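Local coordinates for protein neuraminidase (Influenza A virus, PDB 4GDI) that is a neuraminidase-like surface glycoprotein of a bat influenza virus, with predicted sialidase activity but a diverged putative active site, at residues L293-N298 with T305-Y310. Residues are numbered along the deposited sequence; the frame is centred on the assembly and turned at random.
Sequences LEQIPN and TVSLSY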
loop_
_atom_site.group_PDB
_atom_site.type_symbol
_atom_site.label_atom_id
_atom_site.label_comp_id
_atom_site.label_asym_id
_atom_site.label_seq_id
_atom_site.Cartn_x
_atom_site.Cartn_y
_atom_site.Cartn_z
ATOM N N LEU A 293 -15.981 24.462 -23.366
ATOM C CA LEU A 293 -15.087 24.009 -24.424
ATOM C C LEU A 293 -15.736 24.333 -25.772
ATOM O O LEU A 293 -16.874 23.944 -26.021
ATOM C CB LEU A 293 -14.852 22.506 -24.299
ATOM C CG LEU A 293 -13.643 22.073 -23.456
ATOM C CD1 LEU A 293 -12.351 22.259 -24.237
ATOM C CD2 LEU A 293 -13.588 22.861 -22.172
ATOM N N GLU A 294 -15.029 25.057 -26.631
ATOM C CA GLU A 294 -15.568 25.405 -27.947
ATOM C C GLU A 294 -14.638 24.973 -29.068
ATOM O O GLU A 294 -13.424 25.183 -29.014
ATOM C CB GLU A 294 -15.845 26.900 -28.022
ATOM C CG GLU A 294 -16.955 27.342 -27.060
ATOM C CD GLU A 294 -17.193 28.840 -27.070
ATOM O OE1 GLU A 294 -16.296 29.588 -26.631
ATOM O OE2 GLU A 294 -18.283 29.266 -27.510
ATOM N N GLN A 295 -15.224 24.351 -30.083
ATOM C CA GLN A 295 -14.478 23.881 -31.236
ATOM C C GLN A 295 -14.488 24.908 -32.371
ATOM O O GLN A 295 -15.541 25.447 -32.725
ATOM C CB GLN A 295 -15.101 22.588 -31.739
ATOM C CG GLN A 295 -14.291 21.910 -32.834
ATOM C CD GLN A 295 -15.098 20.854 -33.570
ATOM O OE1 GLN A 295 -16.230 21.102 -33.959
ATOM N NE2 GLN A 295 -14.523 19.676 -33.753
ATOM N N ILE A 296 -13.307 25.154 -32.932
ATOM C CA ILE A 296 -13.112 26.080 -34.038
ATOM C C ILE A 296 -12.464 25.317 -35.183
ATOM O O ILE A 296 -11.245 25.161 -35.210
ATOM C CB ILE A 296 -12.182 27.251 -33.656
ATOM C CG1 ILE A 296 -12.720 28.012 -32.449
ATOM C CG2 ILE A 296 -12.032 28.215 -34.819
ATOM C CD1 ILE A 296 -11.772 29.119 -31.974
ATOM N N PRO A 297 -13.287 24.821 -36.125
ATOM C CA PRO A 297 -12.837 23.950 -37.217
ATOM C C PRO A 297 -11.664 24.480 -38.033
ATOM O O PRO A 297 -10.821 23.691 -38.471
ATOM C CB PRO A 297 -14.094 23.828 -38.088
ATOM C CG PRO A 297 -15.192 23.859 -37.092
ATOM C CD PRO A 297 -14.759 24.931 -36.104
ATOM N N ASN A 298 -11.583 25.785 -38.234
ATOM C CA ASN A 298 -10.530 26.306 -39.100
ATOM C C ASN A 298 -9.251 26.690 -38.369
ATOM O O ASN A 298 -8.308 27.191 -38.980
ATOM C CB ASN A 298 -11.070 27.457 -39.950
ATOM C CG ASN A 298 -12.091 26.974 -40.986
ATOM O OD1 ASN A 298 -12.084 25.812 -41.373
ATOM N ND2 ASN A 298 -12.963 27.863 -41.425
ATOM N N THR A 305 -14.857 30.959 -35.984
ATOM C CA THR A 305 -16.232 30.479 -36.010
ATOM C C THR A 305 -16.335 29.163 -35.255
ATOM O O THR A 305 -15.587 28.219 -35.535
ATOM C CB THR A 305 -16.734 30.287 -37.459
ATOM O OG1 THR A 305 -16.701 31.550 -38.130
ATOM C CG2 THR A 305 -18.154 29.753 -37.465
ATOM N N VAL A 306 -17.264 29.111 -34.305
ATOM C CA VAL A 306 -17.449 27.941 -33.461
ATOM C C VAL A 306 -18.459 26.980 -34.071
ATOM O O VAL A 306 -19.438 27.402 -34.678
ATOM C CB VAL A 306 -17.938 28.333 -32.044
ATOM C CG1 VAL A 306 -18.190 27.093 -31.198
ATOM C CG2 VAL A 306 -16.938 29.262 -31.368
ATOM N N SER A 307 -18.209 25.684 -33.912
ATOM C CA SER A 307 -19.213 24.670 -34.216
ATOM C C SER A 307 -19.676 24.027 -32.908
ATOM O O SER A 307 -20.590 24.534 -32.252
ATOM C CB SER A 307 -18.663 23.634 -35.195
ATOM O OG SER A 307 -17.367 23.223 -34.810
ATOM N N LEU A 308 -19.024 22.942 -32.505
ATOM C CA LEU A 308 -19.377 22.262 -31.261
ATOM C C LEU A 308 -19.102 23.161 -30.062
ATOM O O LEU A 308 -18.095 23.868 -30.009
ATOM C CB LEU A 308 -18.588 20.969 -31.121
ATOM C CG LEU A 308 -18.927 19.851 -32.103
ATOM C CD1 LEU A 308 -17.888 18.748 -32.012
ATOM C CD2 LEU A 308 -20.312 19.308 -31.819
ATOM N N SER A 309 -20.005 23.131 -29.097
ATOM C CA SER A 309 -19.818 23.885 -27.876
ATOM C C SER A 309 -20.352 23.086 -26.689
ATOM O O SER A 309 -21.449 22.533 -26.735
ATOM C CB SER A 309 -20.514 25.234 -27.975
ATOM O OG SER A 309 -20.343 25.964 -26.779
ATOM N N TYR A 310 -19.561 23.016 -25.629
ATOM C CA TYR A 310 -19.901 22.186 -24.485
ATOM C C TYR A 310 -19.697 22.946 -23.188
ATOM O O TYR A 310 -18.582 23.333 -22.851
ATOM C CB TYR A 310 -19.015 20.953 -24.432
ATOM C CG TYR A 310 -19.252 19.916 -25.485
ATOM C CD1 TYR A 310 -20.395 19.133 -25.471
ATOM C CD2 TYR A 310 -18.301 19.682 -26.477
ATOM C CE1 TYR A 310 -20.598 18.157 -26.429
ATOM C CE2 TYR A 310 -18.495 18.710 -27.437
ATOM C CZ TYR A 310 -19.644 17.950 -27.410
ATOM O OH TYR A 310 -19.832 16.985 -28.370
HETATM O O HOH W 1 -14.000 27.750 -37.714
#
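Gln295 faces two residues, Ser307 and Leu308, across an antiparallel edge of a β-propeller blade: strand 289-296 runs between strand 277-281 and strand 309-311, together with the residues just before the latter. Leu293 and Tyr310 form a regular hydrogen-bonded pair, followed by the non-hydrogen-bonded pair Glu294 and Ser309. Beyond them Gln295 N gives an almost straight bond to Leu308 O (2.9 Å), while Gln295 O takes Ser307 N. The extra residue in 305-310 makes this a β bulge. Leu308 N is buried here without a polar partner in the model.

The bulge brings the side chains of Gln295, Ser307 and Leu308 together. Gln295 has CG anti to its backbone N (chi1 -172°) and continues extended, side by side with Leu308 and pointing the same way. Leu308 CD1 reaches to 3.8 Å from Gln295 CD, so a methyl group flanks the amide. Ser307 OG, set between its own backbone N and carbonyl carbon (chi1 46°), donates to Gln295 OE1 at 2.6 Å, from a position tilted from the amide carbonyl plane. This short bond ties down the oxygen end of the amide, and Trp278 and Pro276 touch the same glutamine side chain.

On the face of Glu294 and Ser309, Glu294 and Val306 cross obliquely, with Glu294 CB 4.0 Å from Val306 CG1. Ser309 OG comes within 3.7 Å of Glu294 CG, a contact with the aliphatic part of the acid. On the face of Leu293, Tyr310 sets its CB 4.4 Å from Leu293 CB, while its ring leads away and its hydroxyl hydrogen-bonds to Lys19 O.

Where the two segments diverge, a water accepts from Asn298 N and donates to Thr305 O. Pro297 lies against the serine hydroxyl, with ring atom CG 3.2 Å from Ser307 OG.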